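Local coordinates for adenosine kinase, putative (Trypanosoma brucei, PDB 3OTX), which probably phosphorylates adenosine and related nucleosides to their monophosphates with ATP, a magnesium-dependent step of purine salvage, at residues A[20-34]-A[45-59]. The protein carries 1 engineered substitution. Sequence-based numbering, arbitrary orientation.
Sequences VSAHVSDEFLVKYGL and RQKGIFDDIEKMPNV
The carboxylate oxygen D52 OD2 accepts from two donors at roughly a right angle: Y32 OH donates to its anti lone pair over 2.5 Å, and K31 NZ forms a salt bridge with D52 OD2 at 3.1 Å, nearly along the C-O bond. K31 gets there extended, with CG anti to the backbone N (chi1 -171°). The Y32 ring is fixed at its hydroxyl and covered on one face by I49, whose CG1 stands 3.9 Å from the ring centroid and 9° off the normal, a CH-pi contact. At the C-terminal end of helix 26-31, where G33 closes a Schellman motif, R45 turns NH1 and NH2 end-on to K31 O, NH1 at 2.9 Å and NH2 from above the carbonyl plane. Q46 NE2 donates a hydrogen bond to Y32 O at 3.0 Å, nearly in line with C=O, while S43 OG hydrogen-bonds Q46 OE1. Helices 26-31 and 49-54 run nearly antiparallel (165°) in the lid of this PfkB-family kinase, packed on its small sheet, which includes strand 17-23. F28 is sandwiched between V24 CG1 and Y32 CD1, and its CZ meets I49 CG1 at 3.6 Å. A22 CB meets I53 CG2 at 3.6 Å, and V20 CG1 meets V59 CG2 at 3.7 Å.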
loop_
_atom_site.group_PDB
_atom_site.type_symbol
_atom_site.label_atom_id
_atom_site.label_comp_id
_atom_site.label_asym_id
_atom_site.label_seq_id
_atom_site.Cartn_x
_atom_site.Cartn_y
_atom_site.Cartn_z
ATOM N N VAL A 20 6.944 -13.460 5.628
ATOM C CA VAL A 20 7.501 -14.510 6.473
ATOM C C VAL A 20 7.473 -13.900 7.873
ATOM O O VAL A 20 8.284 -13.037 8.193
ATOM C CB VAL A 20 8.915 -14.928 5.981
ATOM C CG1 VAL A 20 9.511 -16.082 6.821
ATOM C CG2 VAL A 20 8.857 -15.375 4.522
ATOM N N SER A 21 6.502 -14.339 8.676
ATOM C CA SER A 21 6.119 -13.674 9.906
ATOM C C SER A 21 6.475 -14.553 11.090
ATOM O O SER A 21 6.233 -15.768 11.068
ATOM C CB SER A 21 4.598 -13.454 9.896
ATOM O OG SER A 21 4.170 -12.610 10.943
ATOM N N ALA A 22 7.083 -13.949 12.104
ATOM C CA ALA A 22 7.350 -14.639 13.366
ATOM C C ALA A 22 7.474 -13.646 14.512
ATOM O O ALA A 22 7.787 -12.462 14.309
ATOM C CB ALA A 22 8.614 -15.501 13.268
ATOM N N HIS A 23 7.196 -14.129 15.716
ATOM C CA HIS A 23 7.502 -13.382 16.919
ATOM C C HIS A 23 8.983 -13.524 17.224
ATOM O O HIS A 23 9.513 -14.636 17.284
ATOM C CB HIS A 23 6.652 -13.876 18.093
ATOM C CG HIS A 23 5.212 -13.516 17.955
ATOM N ND1 HIS A 23 4.682 -12.364 18.490
ATOM C CD2 HIS A 23 4.207 -14.110 17.267
ATOM C CE1 HIS A 23 3.402 -12.284 18.174
ATOM N NE2 HIS A 23 3.089 -13.328 17.431
ATOM N N VAL A 24 9.636 -12.378 17.404
ATOM C CA VAL A 24 11.056 -12.334 17.681
ATOM C C VAL A 24 11.303 -11.590 18.989
ATOM O O VAL A 24 10.423 -10.887 19.508
ATOM C CB VAL A 24 11.864 -11.660 16.538
ATOM C CG1 VAL A 24 11.639 -12.395 15.224
ATOM C CG2 VAL A 24 11.486 -10.184 16.395
ATOM N N SER A 25 12.512 -11.731 19.502
ATOM C CA SER A 25 12.897 -11.019 20.700
ATOM C C SER A 25 13.394 -9.636 20.324
ATOM O O SER A 25 13.634 -9.342 19.153
ATOM C CB SER A 25 14.014 -11.765 21.402
ATOM O OG SER A 25 15.139 -11.818 20.552
ATOM N N ASP A 26 13.557 -8.795 21.337
ATOM C CA ASP A 26 14.135 -7.474 21.166
ATOM C C ASP A 26 15.589 -7.584 20.737
ATOM O O ASP A 26 16.066 -6.772 19.936
ATOM C CB ASP A 26 14.009 -6.668 22.463
ATOM C CG ASP A 26 12.565 -6.340 22.800
ATOM O OD1 ASP A 26 11.664 -6.702 22.001
ATOM O OD2 ASP A 26 12.333 -5.711 23.855
ATOM N N GLU A 27 16.276 -8.603 21.247
ATOM C CA GLU A 27 17.669 -8.862 20.877
ATOM C C GLU A 27 17.824 -9.242 19.403
ATOM O O GLU A 27 18.861 -8.947 18.816
ATOM C CB GLU A 27 18.312 -9.950 21.745
ATOM C CG GLU A 27 19.844 -9.964 21.613
ATOM C CD GLU A 27 20.451 -11.350 21.687
ATOM O OE1 GLU A 27 20.587 -11.876 22.813
ATOM O OE2 GLU A 27 20.816 -11.897 20.619
ATOM N N PHE A 28 16.821 -9.927 18.840
ATOM C CA PHE A 28 16.790 -10.245 17.406
ATOM C C PHE A 28 16.857 -8.938 16.612
ATOM O O PHE A 28 17.651 -8.809 15.676
ATOM C CB PHE A 28 15.518 -11.047 17.066
ATOM C CG PHE A 28 15.350 -11.363 15.593
ATOM C CD1 PHE A 28 15.761 -12.591 15.078
ATOM C CD2 PHE A 28 14.759 -10.445 14.737
ATOM C CE1 PHE A 28 15.605 -12.880 13.718
ATOM C CE2 PHE A 28 14.599 -10.726 13.388
ATOM C CZ PHE A 28 15.015 -11.948 12.886
ATOM N N LEU A 29 16.047 -7.950 16.999
ATOM C CA LEU A 29 16.098 -6.656 16.347
ATOM C C LEU A 29 17.468 -5.968 16.476
ATOM O O LEU A 29 17.969 -5.403 15.502
ATOM C CB LEU A 29 14.941 -5.732 16.799
ATOM C CG LEU A 29 13.481 -6.198 16.796
ATOM C CD1 LEU A 29 12.595 -5.060 17.320
ATOM C CD2 LEU A 29 12.996 -6.610 15.408
ATOM N N VAL A 30 18.065 -6.003 17.663
ATOM C CA VAL A 30 19.408 -5.462 17.852
ATOM C C VAL A 30 20.403 -6.183 16.939
ATOM O O VAL A 30 21.186 -5.530 16.244
ATOM C CB VAL A 30 19.847 -5.517 19.344
ATOM C CG1 VAL A 30 21.343 -5.143 19.538
ATOM C CG2 VAL A 30 18.968 -4.630 20.197
ATOM N N LYS A 31 20.352 -7.518 16.922
ATOM C CA LYS A 31 21.264 -8.312 16.095
ATOM C C LYS A 31 21.285 -7.848 14.639
ATOM O O LYS A 31 22.374 -7.706 14.057
ATOM C CB LYS A 31 20.897 -9.792 16.137
ATOM C CG LYS A 31 21.914 -10.713 15.481
ATOM C CD LYS A 31 21.320 -12.102 15.348
ATOM C CE LYS A 31 22.272 -13.071 14.683
ATOM N NZ LYS A 31 21.807 -14.458 14.953
ATOM N N TYR A 32 20.100 -7.590 14.096
ATOM C CA TYR A 32 19.949 -7.240 12.678
ATOM C C TYR A 32 19.941 -5.751 12.365
ATOM O O TYR A 32 19.703 -5.376 11.226
ATOM C CB TYR A 32 18.741 -7.984 12.050
ATOM C CG TYR A 32 19.082 -9.458 11.940
ATOM C CD1 TYR A 32 18.557 -10.390 12.842
ATOM C CD2 TYR A 32 20.013 -9.906 10.991
ATOM C CE1 TYR A 32 18.904 -11.726 12.757
ATOM C CE2 TYR A 32 20.360 -11.234 10.905
ATOM C CZ TYR A 32 19.822 -12.140 11.792
ATOM O OH TYR A 32 20.202 -13.459 11.700
ATOM N N GLY A 33 20.158 -4.912 13.380
ATOM C CA GLY A 33 20.280 -3.468 13.194
ATOM C C GLY A 33 18.947 -2.813 12.886
ATOM O O GLY A 33 18.869 -1.844 12.111
ATOM N N LEU A 34 17.879 -3.349 13.462
ATOM C CA LEU A 34 16.536 -2.905 13.093
ATOM C C LEU A 34 15.921 -1.982 14.130
ATOM O O LEU A 34 16.151 -2.148 15.331
ATOM C CB LEU A 34 15.589 -4.099 12.882
ATOM C CG LEU A 34 16.047 -5.210 11.926
ATOM C CD1 LEU A 34 15.073 -6.396 11.989
ATOM C CD2 LEU A 34 16.178 -4.693 10.494
ATOM N N ARG A 45 23.535 -5.212 5.996
ATOM C CA ARG A 45 23.424 -5.183 7.460
ATOM C C ARG A 45 22.556 -6.330 7.996
ATOM O O ARG A 45 22.850 -6.876 9.085
ATOM C CB ARG A 45 22.894 -3.833 7.952
ATOM C CG ARG A 45 22.747 -3.705 9.481
ATOM C CD ARG A 45 24.058 -3.860 10.229
ATOM N NE ARG A 45 23.898 -3.880 11.696
ATOM C CZ ARG A 45 23.582 -4.953 12.415
ATOM N NH1 ARG A 45 23.422 -6.141 11.839
ATOM N NH2 ARG A 45 23.479 -4.856 13.746
ATOM N N GLN A 46 21.537 -6.714 7.206
ATOM C CA GLN A 46 20.624 -7.791 7.608
ATOM C C GLN A 46 20.985 -9.186 7.073
ATOM O O GLN A 46 20.159 -10.096 7.142
ATOM C CB GLN A 46 19.179 -7.465 7.288
ATOM C CG GLN A 46 18.586 -6.276 8.060
ATOM C CD GLN A 46 19.105 -4.932 7.579
ATOM O OE1 GLN A 46 19.164 -4.665 6.386
ATOM N NE2 GLN A 46 19.467 -4.066 8.523
ATOM N N LYS A 47 22.193 -9.340 6.542
ATOM C CA LYS A 47 22.640 -10.630 6.007
ATOM C C LYS A 47 22.262 -11.771 6.968
ATOM O O LYS A 47 22.571 -11.718 8.145
ATOM C CB LYS A 47 24.150 -10.601 5.767
ATOM C CG LYS A 47 24.762 -11.856 5.140
ATOM C CD LYS A 47 26.290 -11.705 5.079
ATOM C CE LYS A 47 26.994 -12.993 4.664
ATOM N NZ LYS A 47 28.361 -12.677 4.157
ATOM N N GLY A 48 21.553 -12.768 6.445
ATOM C CA GLY A 48 21.160 -13.934 7.225
ATOM C C GLY A 48 19.813 -13.899 7.923
ATOM O O GLY A 48 19.410 -14.876 8.543
ATOM N N ILE A 49 19.086 -12.784 7.822
ATOM C CA ILE A 49 17.859 -12.639 8.611
ATOM C C ILE A 49 16.755 -13.645 8.235
ATOM O O ILE A 49 16.035 -14.121 9.109
ATOM C CB ILE A 49 17.328 -11.170 8.608
ATOM C CG1 ILE A 49 16.246 -10.960 9.669
ATOM C CG2 ILE A 49 16.832 -10.727 7.206
ATOM C CD1 ILE A 49 15.682 -9.520 9.729
ATOM N N PHE A 50 16.612 -13.957 6.949
ATOM C CA PHE A 50 15.546 -14.869 6.543
ATOM C C PHE A 50 15.773 -16.290 7.031
ATOM O O PHE A 50 14.851 -16.930 7.517
ATOM C CB PHE A 50 15.322 -14.807 5.043
ATOM C CG PHE A 50 14.484 -13.654 4.638
ATOM C CD1 PHE A 50 15.066 -12.447 4.253
ATOM C CD2 PHE A 50 13.090 -13.753 4.652
ATOM C CE1 PHE A 50 14.274 -11.358 3.879
ATOM C CE2 PHE A 50 12.287 -12.666 4.276
ATOM C CZ PHE A 50 12.871 -11.478 3.895
ATOM N N ASP A 51 17.021 -16.735 6.957
ATOM C CA ASP A 51 17.392 -18.066 7.461
ATOM C C ASP A 51 17.109 -18.162 8.950
ATOM O O ASP A 51 16.614 -19.180 9.418
ATOM C CB ASP A 51 18.865 -18.368 7.205
ATOM C CG ASP A 51 19.201 -18.447 5.731
ATOM O OD1 ASP A 51 18.287 -18.589 4.895
ATOM O OD2 ASP A 51 20.399 -18.365 5.406
ATOM N N ASP A 52 17.393 -17.076 9.672
ATOM C CA ASP A 52 17.223 -16.993 11.125
ATOM C C ASP A 52 15.729 -17.055 11.508
ATOM O O ASP A 52 15.332 -17.863 12.348
ATOM C CB ASP A 52 17.868 -15.692 11.601
ATOM C CG ASP A 52 18.174 -15.672 13.070
ATOM O OD1 ASP A 52 17.508 -16.375 13.851
ATOM O OD2 ASP A 52 19.087 -14.914 13.448
ATOM N N ILE A 53 14.899 -16.237 10.866
ATOM C CA ILE A 53 13.461 -16.206 11.167
ATOM C C ILE A 53 12.777 -17.521 10.791
ATOM O O ILE A 53 11.828 -17.939 11.465
ATOM C CB ILE A 53 12.733 -15.030 10.482
ATOM C CG1 ILE A 53 13.481 -13.729 10.725
ATOM C CG2 ILE A 53 11.316 -14.887 11.007
ATOM C CD1 ILE A 53 13.011 -12.612 9.854
ATOM N N GLU A 54 13.263 -18.164 9.731
ATOM C CA GLU A 54 12.680 -19.421 9.237
ATOM C C GLU A 54 13.003 -20.596 10.148
ATOM O O GLU A 54 12.214 -21.527 10.245
ATOM C CB GLU A 54 13.139 -19.719 7.811
ATOM C CG GLU A 54 12.426 -18.863 6.751
ATOM C CD GLU A 54 13.140 -18.836 5.404
ATOM O OE1 GLU A 54 13.824 -19.816 5.040
ATOM O OE2 GLU A 54 13.020 -17.817 4.702
ATOM N N LYS A 55 14.160 -20.532 10.806
ATOM C CA LYS A 55 14.599 -21.541 11.770
ATOM C C LYS A 55 13.809 -21.482 13.079
ATOM O O LYS A 55 14.082 -22.244 14.004
ATOM C CB LYS A 55 16.097 -21.367 12.048
ATOM C CG LYS A 55 16.995 -22.452 11.472
ATOM C CD LYS A 55 17.320 -22.277 10.000
ATOM C CE LYS A 55 17.732 -23.611 9.399
ATOM N NZ LYS A 55 18.493 -23.485 8.128
ATOM N N MET A 56 12.820 -20.594 13.150
ATOM C CA MET A 56 12.057 -20.390 14.384
ATOM C C MET A 56 10.802 -21.259 14.474
ATOM O O MET A 56 10.376 -21.831 13.463
ATOM C CB MET A 56 11.666 -18.928 14.518
ATOM C CG MET A 56 12.832 -17.997 14.359
ATOM S SD MET A 56 12.481 -16.348 14.948
ATOM C CE MET A 56 12.585 -16.652 16.711
ATOM N N PRO A 57 10.212 -21.364 15.690
ATOM C CA PRO A 57 8.898 -21.992 15.822
ATOM C C PRO A 57 7.751 -21.042 15.456
ATOM O O PRO A 57 7.832 -19.823 15.678
ATOM C CB PRO A 57 8.836 -22.378 17.305
ATOM C CG PRO A 57 9.714 -21.390 17.985
ATOM C CD PRO A 57 10.828 -21.103 17.009
ATOM N N ASN A 58 6.704 -21.627 14.881
ATOM C CA ASN A 58 5.466 -20.937 14.547
ATOM C C ASN A 58 5.644 -19.855 13.486
ATOM O O ASN A 58 4.842 -18.920 13.421
ATOM C CB ASN A 58 4.785 -20.361 15.804
ATOM C CG ASN A 58 4.632 -21.390 16.922
ATOM O OD1 ASN A 58 4.918 -21.102 18.086
ATOM N ND2 ASN A 58 4.186 -22.590 16.572
ATOM N N VAL A 59 6.678 -19.976 12.654
ATOM C CA VAL A 59 6.795 -19.051 11.502
ATOM C C VAL A 59 5.631 -19.273 10.532
ATOM O O VAL A 59 5.227 -20.414 10.294
ATOM C CB VAL A 59 8.159 -19.156 10.760
ATOM C CG1 VAL A 59 8.450 -20.595 10.317
ATOM C CG2 VAL A 59 8.217 -18.176 9.572
HETATM O O HOH W 1 5.875 -16.842 15.739
#